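Side-chain contacts in oligogalacturonate lyase (Vibrio parahaemolyticus RIMD 2210633, PDB 3C5M), which probably cleaves oligogalacturonides from pectin breakdown as a lyase, using a manganese ion bound in a seven-bladed beta-propeller: residues L26-I31 against G54-N59; L170-I175 against E181-D186; R264-A269 against Y323-K328. One frame throughout, in Å; residues are numbered along the deposited sequence.

Interaction 1: L26-I31 against G54-N59. Unlike the reference sequence in segment 26-31: Ile31 (reference Val).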
loop_
_atom_site.group_PDB
_atom_site.type_symbol
_atom_site.label_atom_id
_atom_site.label_comp_id
_atom_site.label_asym_id
_atom_site.label_seq_id
_atom_site.Cartn_x
_atom_site.Cartn_y
_atom_site.Cartn_z
ATOM N N LEU A 26 18.387 -6.965 -2.024
ATOM C CA LEU A 26 18.347 -7.689 -0.759
ATOM C C LEU A 26 18.089 -9.185 -0.882
ATOM O O LEU A 26 18.659 -9.985 -0.139
ATOM C CB LEU A 26 17.274 -7.093 0.151
ATOM C CG LEU A 26 17.409 -5.671 0.696
ATOM C CD1 LEU A 26 18.818 -5.460 1.186
ATOM C CD2 LEU A 26 17.062 -4.661 -0.362
ATOM N N THR A 27 17.217 -9.563 -1.810
ATOM C CA THR A 27 16.866 -10.963 -1.998
ATOM C C THR A 27 17.558 -11.638 -3.192
ATOM O O THR A 27 18.013 -10.967 -4.124
ATOM C CB THR A 27 15.324 -11.096 -2.129
ATOM O OG1 THR A 27 14.846 -10.294 -3.221
ATOM C CG2 THR A 27 14.661 -10.621 -0.850
ATOM N N PRO A 28 17.663 -12.979 -3.163
ATOM C CA PRO A 28 18.297 -13.758 -4.234
ATOM C C PRO A 28 17.626 -13.534 -5.587
ATOM O O PRO A 28 16.421 -13.274 -5.666
ATOM C CB PRO A 28 18.142 -15.202 -3.762
ATOM C CG PRO A 28 18.192 -15.071 -2.287
ATOM C CD PRO A 28 17.301 -13.859 -2.040
ATOM N N THR A 29 18.412 -13.656 -6.648
ATOM C CA THR A 29 17.900 -13.446 -7.985
ATOM C C THR A 29 17.187 -14.685 -8.541
ATOM O O THR A 29 16.569 -14.628 -9.604
ATOM C CB THR A 29 19.050 -12.988 -8.925
ATOM O OG1 THR A 29 18.513 -12.705 -10.219
ATOM C CG2 THR A 29 20.131 -14.064 -9.038
ATOM N N ASP A 30 17.250 -15.788 -7.797
ATOM C CA ASP A 30 16.613 -17.045 -8.208
ATOM C C ASP A 30 15.324 -17.421 -7.468
ATOM O O ASP A 30 14.721 -18.454 -7.783
ATOM C CB ASP A 30 17.588 -18.209 -8.063
ATOM C CG ASP A 30 18.242 -18.224 -6.716
ATOM O OD1 ASP A 30 19.201 -17.449 -6.523
ATOM O OD2 ASP A 30 17.787 -18.981 -5.838
ATOM N N ILE A 31 14.900 -16.626 -6.482
ATOM C CA ILE A 31 13.659 -16.938 -5.748
ATOM C C ILE A 31 12.748 -15.713 -5.688
ATOM O O ILE A 31 13.205 -14.593 -5.461
ATOM C CB ILE A 31 13.957 -17.478 -4.307
ATOM C CG1 ILE A 31 12.753 -18.261 -3.780
ATOM C CG2 ILE A 31 14.288 -16.335 -3.357
ATOM C CD1 ILE A 31 13.169 -19.478 -2.999
ATOM N N GLY A 54 8.523 -14.040 0.517
ATOM C CA GLY A 54 9.348 -14.795 -0.419
ATOM C C GLY A 54 8.944 -16.255 -0.464
ATOM O O GLY A 54 8.193 -16.713 0.405
ATOM N N ASP A 55 9.440 -16.995 -1.456
ATOM C CA ASP A 55 9.103 -18.419 -1.587
ATOM C C ASP A 55 10.172 -19.385 -1.094
ATOM O O ASP A 55 10.179 -20.545 -1.488
ATOM C CB ASP A 55 8.774 -18.748 -3.040
ATOM C CG ASP A 55 7.628 -17.913 -3.580
ATOM O OD1 ASP A 55 7.197 -18.135 -4.739
ATOM O OD2 ASP A 55 7.156 -17.028 -2.838
ATOM N N PHE A 56 11.058 -18.916 -0.228
ATOM C CA PHE A 56 12.115 -19.769 0.294
ATOM C C PHE A 56 11.588 -21.120 0.760
ATOM O O PHE A 56 12.221 -22.152 0.539
ATOM C CB PHE A 56 12.824 -19.084 1.462
ATOM C CG PHE A 56 13.489 -17.804 1.089
ATOM C CD1 PHE A 56 14.728 -17.808 0.454
ATOM C CD2 PHE A 56 12.868 -16.589 1.342
ATOM C CE1 PHE A 56 15.342 -16.622 0.073
ATOM C CE2 PHE A 56 13.471 -15.395 0.964
ATOM C CZ PHE A 56 14.714 -15.414 0.328
ATOM N N ASP A 57 10.429 -21.122 1.405
ATOM C CA ASP A 57 9.870 -22.369 1.918
ATOM C C ASP A 57 8.794 -22.989 1.022
ATOM O O ASP A 57 7.858 -23.629 1.506
ATOM C CB ASP A 57 9.334 -22.142 3.334
ATOM C CG ASP A 57 8.981 -23.434 4.042
ATOM O OD1 ASP A 57 9.736 -24.420 3.903
ATOM O OD2 ASP A 57 7.952 -23.462 4.755
ATOM N N GLY A 58 8.940 -22.801 -0.289
ATOM C CA GLY A 58 7.992 -23.368 -1.230
ATOM C C GLY A 58 6.628 -22.718 -1.202
ATOM O O GLY A 58 5.722 -23.119 -1.931
ATOM N N ASN A 59 6.475 -21.709 -0.357
ATOM C CA ASN A 59 5.211 -21.006 -0.250
ATOM C C ASN A 59 5.454 -19.538 -0.082
ATOM O O ASN A 59 6.444 -19.130 0.522
ATOM C CB ASN A 59 4.421 -21.511 0.949
ATOM C CG ASN A 59 3.635 -22.759 0.635
ATOM O OD1 ASN A 59 3.376 -23.580 1.513
ATOM N ND2 ASN A 59 3.237 -22.905 -0.628
#
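Phe56 reaches across to Pro28 and Ile31, joining two neighbouring blades of the seven-bladed beta-propeller near the surface. Residues 26-31 belong to the link that leaves strand 22-25, part of the blade that also holds the C-terminal strands, and runs to strand 33-34 of the next blade. Residues 54-59 make the bend between strands 49-54 and 61-66 of that next blade, closed as a type I beta turn by Gly58 N bonding to Asp55 O at 2.8 Å.

The apolar contacts centre on the ring. With CG beside its backbone N (chi1 -62°), Phe56 sends its far end to the link. Pro28 meets it from the opposite direction, its CD lying at the ring edge near the ring plane, 3.8 Å from Phe56 CZ. Ile31 crosses the phenylalanine at about a right angle, and its CG2 branch comes within 3.6 Å of Phe56 CE1. Tyr63 of strand 61-66 also packs on Phe56, the two rings edge-to-face.

The longer branch of Ile31 works against the turn's backbone. CG1 stands anti to the backbone N (chi1 -159°), carrying CD1 to 3.5 Å from Phe56 CA; CG1 itself lies 4.1 Å from Asp55 CB. Thus one isoleucine touches both the phenylalanine ring and the start of the turn.

The side chains of Asp55 and Thr27 have polar partners beyond the two segments. Asp55 OD2 forms a salt bridge with Arg60 NE, and the Asp55 backbone bonds to that of Ile32. On the link, Thr27 OG1 bonds to Ile377 N, tying it to the preceding blade. Where the isoleucine meets the turn, Ile31 CD1 sits 3.5 Å from Asp55 O, a van der Waals neighbour of that carbonyl.

Interaction 2: L170-I175 against E181-D186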
loop_
_atom_site.group_PDB
_atom_site.type_symbol
_atom_site.label_atom_id
_atom_site.label_comp_id
_atom_site.label_asym_id
_atom_site.label_seq_id
_atom_site.Cartn_x
_atom_site.Cartn_y
_atom_site.Cartn_z
ATOM N N LEU A 170 -18.178 -0.910 6.148
ATOM C CA LEU A 170 -16.874 -0.491 6.626
ATOM C C LEU A 170 -16.861 -0.821 8.129
ATOM O O LEU A 170 -17.484 -0.117 8.922
ATOM C CB LEU A 170 -16.722 1.014 6.405
ATOM C CG LEU A 170 -15.323 1.624 6.463
ATOM C CD1 LEU A 170 -15.397 3.132 6.247
ATOM C CD2 LEU A 170 -14.696 1.321 7.798
ATOM N N ILE A 171 -16.164 -1.891 8.517
ATOM C CA ILE A 171 -16.117 -2.306 9.916
ATOM C C ILE A 171 -14.844 -1.928 10.653
ATOM O O ILE A 171 -13.831 -1.583 10.055
ATOM C CB ILE A 171 -16.302 -3.834 10.073
ATOM C CG1 ILE A 171 -15.119 -4.573 9.451
ATOM C CG2 ILE A 171 -17.616 -4.266 9.441
ATOM C CD1 ILE A 171 -15.184 -6.085 9.585
ATOM N N LYS A 172 -14.915 -2.007 11.973
ATOM C CA LYS A 172 -13.798 -1.685 12.838
ATOM C C LYS A 172 -13.720 -2.807 13.861
ATOM O O LYS A 172 -14.721 -3.172 14.471
ATOM C CB LYS A 172 -14.055 -0.348 13.526
ATOM C CG LYS A 172 -13.066 -0.004 14.621
ATOM C CD LYS A 172 -13.375 1.361 15.229
ATOM C CE LYS A 172 -14.724 1.382 15.943
ATOM N NZ LYS A 172 -14.776 0.452 17.114
ATOM N N VAL A 173 -12.531 -3.360 14.038
ATOM C CA VAL A 173 -12.326 -4.452 14.973
ATOM C C VAL A 173 -11.369 -4.025 16.078
ATOM O O VAL A 173 -10.433 -3.252 15.849
ATOM C CB VAL A 173 -11.749 -5.684 14.240
ATOM C CG1 VAL A 173 -11.497 -6.823 15.213
ATOM C CG2 VAL A 173 -12.710 -6.117 13.150
ATOM N N ASP A 174 -11.615 -4.534 17.277
ATOM C CA ASP A 174 -10.788 -4.218 18.429
ATOM C C ASP A 174 -9.774 -5.350 18.634
ATOM O O ASP A 174 -10.154 -6.509 18.839
ATOM C CB ASP A 174 -11.690 -4.037 19.660
ATOM C CG ASP A 174 -10.930 -3.526 20.877
ATOM O OD1 ASP A 174 -10.326 -4.354 21.606
ATOM O OD2 ASP A 174 -10.927 -2.288 21.097
ATOM N N ILE A 175 -8.488 -5.015 18.562
ATOM C CA ILE A 175 -7.433 -6.013 18.726
ATOM C C ILE A 175 -7.594 -6.764 20.038
ATOM O O ILE A 175 -7.485 -7.984 20.071
ATOM C CB ILE A 175 -6.029 -5.380 18.725
ATOM C CG1 ILE A 175 -5.836 -4.514 17.479
ATOM C CG2 ILE A 175 -4.973 -6.472 18.777
ATOM C CD1 ILE A 175 -5.918 -5.274 16.199
ATOM N N GLU A 181 -17.469 -3.640 14.887
ATOM C CA GLU A 181 -18.428 -2.561 15.023
ATOM C C GLU A 181 -18.631 -1.894 13.668
ATOM O O GLU A 181 -17.747 -1.197 13.181
ATOM C CB GLU A 181 -17.890 -1.552 16.026
ATOM C CG GLU A 181 -18.889 -0.515 16.444
ATOM C CD GLU A 181 -18.266 0.535 17.327
ATOM O OE1 GLU A 181 -17.570 1.429 16.792
ATOM O OE2 GLU A 181 -18.457 0.459 18.561
ATOM N N VAL A 182 -19.787 -2.113 13.053
ATOM C CA VAL A 182 -20.057 -1.517 11.747
ATOM C C VAL A 182 -20.153 0.001 11.871
ATOM O O VAL A 182 -21.106 0.508 12.449
ATOM C CB VAL A 182 -21.379 -2.048 11.152
ATOM C CG1 VAL A 182 -21.622 -1.422 9.796
ATOM C CG2 VAL A 182 -21.323 -3.555 11.023
ATOM N N ILE A 183 -19.179 0.732 11.331
ATOM C CA ILE A 183 -19.217 2.190 11.428
ATOM C C ILE A 183 -19.865 2.856 10.226
ATOM O O ILE A 183 -20.083 4.063 10.228
ATOM C CB ILE A 183 -17.809 2.810 11.618
ATOM C CG1 ILE A 183 -16.949 2.564 10.394
ATOM C CG2 ILE A 183 -17.128 2.218 12.842
ATOM C CD1 ILE A 183 -15.515 3.015 10.593
ATOM N N HIS A 184 -20.174 2.067 9.205
ATOM C CA HIS A 184 -20.803 2.594 8.003
ATOM C C HIS A 184 -21.167 1.478 7.038
ATOM O O HIS A 184 -20.340 0.637 6.733
ATOM C CB HIS A 184 -19.873 3.577 7.285
ATOM C CG HIS A 184 -20.458 4.141 6.028
ATOM N ND1 HIS A 184 -21.516 5.023 6.032
ATOM C CD2 HIS A 184 -20.194 3.877 4.727
ATOM C CE1 HIS A 184 -21.884 5.271 4.788
ATOM N NE2 HIS A 184 -21.099 4.587 3.977
ATOM N N GLN A 185 -22.406 1.470 6.559
ATOM C CA GLN A 185 -22.839 0.452 5.610
ATOM C C GLN A 185 -23.440 1.161 4.413
ATOM O O GLN A 185 -23.700 2.361 4.475
ATOM C CB GLN A 185 -23.868 -0.471 6.253
ATOM C CG GLN A 185 -24.128 -1.724 5.453
ATOM C CD GLN A 185 -24.512 -2.900 6.339
ATOM O OE1 GLN A 185 -23.915 -3.121 7.396
ATOM N NE2 GLN A 185 -25.499 -3.667 5.907
ATOM N N ASP A 186 -23.669 0.439 3.324
ATOM C CA ASP A 186 -24.226 1.081 2.134
ATOM C C ASP A 186 -24.395 0.078 0.995
ATOM O O ASP A 186 -23.672 -0.916 0.912
ATOM C CB ASP A 186 -23.302 2.229 1.690
ATOM C CG ASP A 186 -23.969 3.186 0.719
ATOM O OD1 ASP A 186 -23.302 4.169 0.301
ATOM O OD2 ASP A 186 -25.150 2.959 0.375
#
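Lys172 and Glu181 sit on the same face of the hairpin, and with CG anti to the backbone N in both they run side by side, pointing the same way; bends in the lysine at chi3 (65°) and chi4 (63°) then fold its amine over to the carboxylate. The hairpin is the outer pair of antiparallel strands of a propeller blade, with strand 180-186 at the sheet edge. Lys172 NZ and Glu181 OE1 form a salt bridge at 3.0 Å, although as a hydrogen bond it is weak. A long, weak ion pair with Glu223 gives the amine a second acidic neighbour.

Ile183 departs from the regular alternation. It and His184 both lie opposite Leu170, a classic beta bulge, and Leu170 O accepts from Ile183 N at 3.1 Å, with only a weak bond from His184 N. Ile183's chi1 of 65° turns CG1 and CD1 to Leu170, whose CD2 they meet obliquely, while CG2 lies 4.0 Å from Lys172 CE. The isoleucine therefore lies against both the leucine and the aliphatic part of the lysine.

On the other face of the sheet, Ile171 and Val182 touch through their CG2 methyls at 4.1 Å, and Ile171 also packs on Trp130 of strand 124-132. His184, on the face of Leu170, brings its CB near the leucine CB and meets the ring of Phe205 beyond the blade. Between Leu170 and His184 runs the straightest backbone bond of the hairpin, Leu170 N to His184 O at 2.7 Å.

Interaction 3: R264-A269 against Y323-K328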
loop_
_atom_site.group_PDB
_atom_site.type_symbol
_atom_site.label_atom_id
_atom_site.label_comp_id
_atom_site.label_asym_id
_atom_site.label_seq_id
_atom_site.Cartn_x
_atom_site.Cartn_y
_atom_site.Cartn_z
ATOM N N ARG A 264 -1.435 15.716 -14.977
ATOM C CA ARG A 264 -1.859 15.199 -13.688
ATOM C C ARG A 264 -1.193 16.013 -12.586
ATOM O O ARG A 264 -0.000 16.292 -12.653
ATOM C CB ARG A 264 -1.457 13.729 -13.589
ATOM C CG ARG A 264 -1.995 12.888 -14.737
ATOM C CD ARG A 264 -0.954 11.906 -15.251
ATOM N NE ARG A 264 -0.570 10.912 -14.247
ATOM C CZ ARG A 264 -1.396 10.010 -13.724
ATOM N NH1 ARG A 264 -0.950 9.148 -12.817
ATOM N NH2 ARG A 264 -2.666 9.968 -14.105
ATOM N N VAL A 265 -1.964 16.407 -11.580
ATOM C CA VAL A 265 -1.406 17.190 -10.486
ATOM C C VAL A 265 -1.729 16.619 -9.111
ATOM O O VAL A 265 -2.853 16.191 -8.852
ATOM C CB VAL A 265 -1.892 18.653 -10.544
ATOM C CG1 VAL A 265 -1.287 19.343 -11.740
ATOM C CG2 VAL A 265 -3.400 18.700 -10.636
ATOM N N ILE A 266 -0.727 16.613 -8.237
ATOM C CA ILE A 266 -0.882 16.100 -6.885
ATOM C C ILE A 266 -1.625 17.125 -6.038
ATOM O O ILE A 266 -1.432 18.327 -6.191
ATOM C CB ILE A 266 0.479 15.828 -6.241
ATOM C CG1 ILE A 266 1.301 14.900 -7.136
ATOM C CG2 ILE A 266 0.285 15.214 -4.867
ATOM C CD1 ILE A 266 2.707 14.625 -6.631
ATOM N N TYR A 267 -2.466 16.641 -5.134
ATOM C CA TYR A 267 -3.251 17.514 -4.281
ATOM C C TYR A 267 -3.191 17.079 -2.833
ATOM O O TYR A 267 -3.081 15.894 -2.549
ATOM C CB TYR A 267 -4.711 17.502 -4.740
ATOM C CG TYR A 267 -5.072 18.560 -5.753
ATOM C CD1 TYR A 267 -5.438 19.842 -5.347
ATOM C CD2 TYR A 267 -5.049 18.284 -7.117
ATOM C CE1 TYR A 267 -5.776 20.822 -6.276
ATOM C CE2 TYR A 267 -5.383 19.258 -8.051
ATOM C CZ TYR A 267 -5.746 20.521 -7.625
ATOM O OH TYR A 267 -6.087 21.483 -8.547
ATOM N N LYS A 268 -3.258 18.044 -1.922
ATOM C CA LYS A 268 -3.262 17.762 -0.486
ATOM C C LYS A 268 -4.565 18.310 0.081
ATOM O O LYS A 268 -4.889 19.476 -0.118
ATOM C CB LYS A 268 -2.084 18.444 0.222
ATOM C CG LYS A 268 -0.766 17.672 0.205
ATOM C CD LYS A 268 0.318 18.390 1.028
ATOM C CE LYS A 268 1.638 17.610 1.036
ATOM N NZ LYS A 268 2.760 18.379 1.646
ATOM N N ALA A 269 -5.310 17.464 0.785
ATOM C CA ALA A 269 -6.575 17.875 1.386
ATOM C C ALA A 269 -6.463 17.888 2.911
ATOM O O ALA A 269 -6.004 16.923 3.509
ATOM C CB ALA A 269 -7.677 16.927 0.962
ATOM N N TYR A 323 10.769 8.067 -9.348
ATOM C CA TYR A 323 10.890 9.500 -9.159
ATOM C C TYR A 323 10.881 9.945 -7.709
ATOM O O TYR A 323 10.144 9.405 -6.885
ATOM C CB TYR A 323 9.770 10.208 -9.910
ATOM C CG TYR A 323 9.913 10.163 -11.408
ATOM C CD1 TYR A 323 10.431 11.257 -12.111
ATOM C CD2 TYR A 323 9.512 9.038 -12.133
ATOM C CE1 TYR A 323 10.542 11.235 -13.497
ATOM C CE2 TYR A 323 9.618 9.003 -13.519
ATOM C CZ TYR A 323 10.132 10.106 -14.195
ATOM O OH TYR A 323 10.245 10.092 -15.567
ATOM N N VAL A 324 11.718 10.925 -7.393
ATOM C CA VAL A 324 11.747 11.462 -6.044
ATOM C C VAL A 324 11.360 12.938 -6.133
ATOM O O VAL A 324 12.182 13.808 -6.437
ATOM C CB VAL A 324 13.129 11.304 -5.394
ATOM C CG1 VAL A 324 13.165 12.037 -4.081
ATOM C CG2 VAL A 324 13.424 9.837 -5.163
ATOM N N LEU A 325 10.080 13.204 -5.892
ATOM C CA LEU A 325 9.552 14.552 -5.938
ATOM C C LEU A 325 9.884 15.322 -4.668
ATOM O O LEU A 325 9.919 14.768 -3.573
ATOM C CB LEU A 325 8.035 14.524 -6.139
ATOM C CG LEU A 325 7.501 13.907 -7.437
ATOM C CD1 LEU A 325 7.775 12.417 -7.440
ATOM C CD2 LEU A 325 5.999 14.161 -7.563
ATOM N N ASN A 326 10.136 16.610 -4.837
ATOM C CA ASN A 326 10.445 17.495 -3.736
ATOM C C ASN A 326 9.247 18.438 -3.568
ATOM O O ASN A 326 9.122 19.412 -4.301
ATOM C CB ASN A 326 11.691 18.295 -4.074
ATOM C CG ASN A 326 12.201 19.082 -2.903
ATOM O OD1 ASN A 326 11.454 19.834 -2.272
ATOM N ND2 ASN A 326 13.485 18.922 -2.601
ATOM N N THR A 327 8.369 18.138 -2.611
ATOM C CA THR A 327 7.167 18.936 -2.347
ATOM C C THR A 327 7.400 20.447 -2.301
ATOM O O THR A 327 6.779 21.195 -3.056
ATOM C CB THR A 327 6.492 18.499 -1.013
ATOM O OG1 THR A 327 5.988 17.167 -1.155
ATOM C CG2 THR A 327 5.342 19.427 -0.641
ATOM N N LYS A 328 8.287 20.887 -1.412
ATOM C CA LYS A 328 8.594 22.302 -1.257
ATOM C C LYS A 328 9.110 22.917 -2.557
ATOM O O LYS A 328 8.491 23.830 -3.104
ATOM C CB LYS A 328 9.625 22.489 -0.141
ATOM C CG LYS A 328 9.280 23.603 0.851
ATOM C CD LYS A 328 9.279 24.989 0.195
ATOM C CE LYS A 328 8.585 26.030 1.070
ATOM N NZ LYS A 328 9.106 26.069 2.463
#
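Lys268 stretches out to Thr327, bridging two consecutive blades of the beta-propeller: strand 264-269 belongs to one, and strand 321-326, with the residues just after it, to the next. From CB, which heads for the other segment, CG turns off beside the backbone N, and from there the chain is fully extended through CD and CE. These methylenes serve as the span. The first atom to touch is NZ, arriving tip to tip at 3.6 Å from Thr327 CG2. The threonine presents this methyl because CG2 lies anti to its backbone N (chi1 of OG1 -66°), and its hydroxyl OG1 bonds instead to Gly294 O. That same carbonyl receives a weak hydrogen bond from Lys268 NZ, so the two polar ends converge on one acceptor in the blade of Thr327.

Two residues back on each segment, Ile266 and Leu325 also reach for each other tip to tip. Ile266 CD1 meets Leu325 CD2 at 3.5 Å, a buried methyl pair. Strand 276-281 contributes to the same seam, with Val279 against Ile266 and Met280 against Leu325.

The seam combines a buried methyl pair with a more exposed lysine-threonine pair. Its direct side-chain touches are undirected van der Waals contacts, and the lysine and threonine are linked in polar fashion through Gly294 O, weakly on the lysine side.

In the fold
The three contacts follow one another along the chain and sit well apart around the propeller, with centres 32 to 36 Å from each other. None touches another: the nearest atoms are about 16 Å apart for interactions 1 and 3, about 17 Å for 2 and 3, and about 23 Å for 1 and 2. Interactions 1 and 3 lie on opposite sides of the chain's centre, each joining neighbouring blades, whereas interaction 2 stays within a single blade. The manganese site of His287, Gln350, His353 and His355 is closest to interaction 3, where the Leu325 side chain is about 11 Å from that of His287; the other two lie away from it.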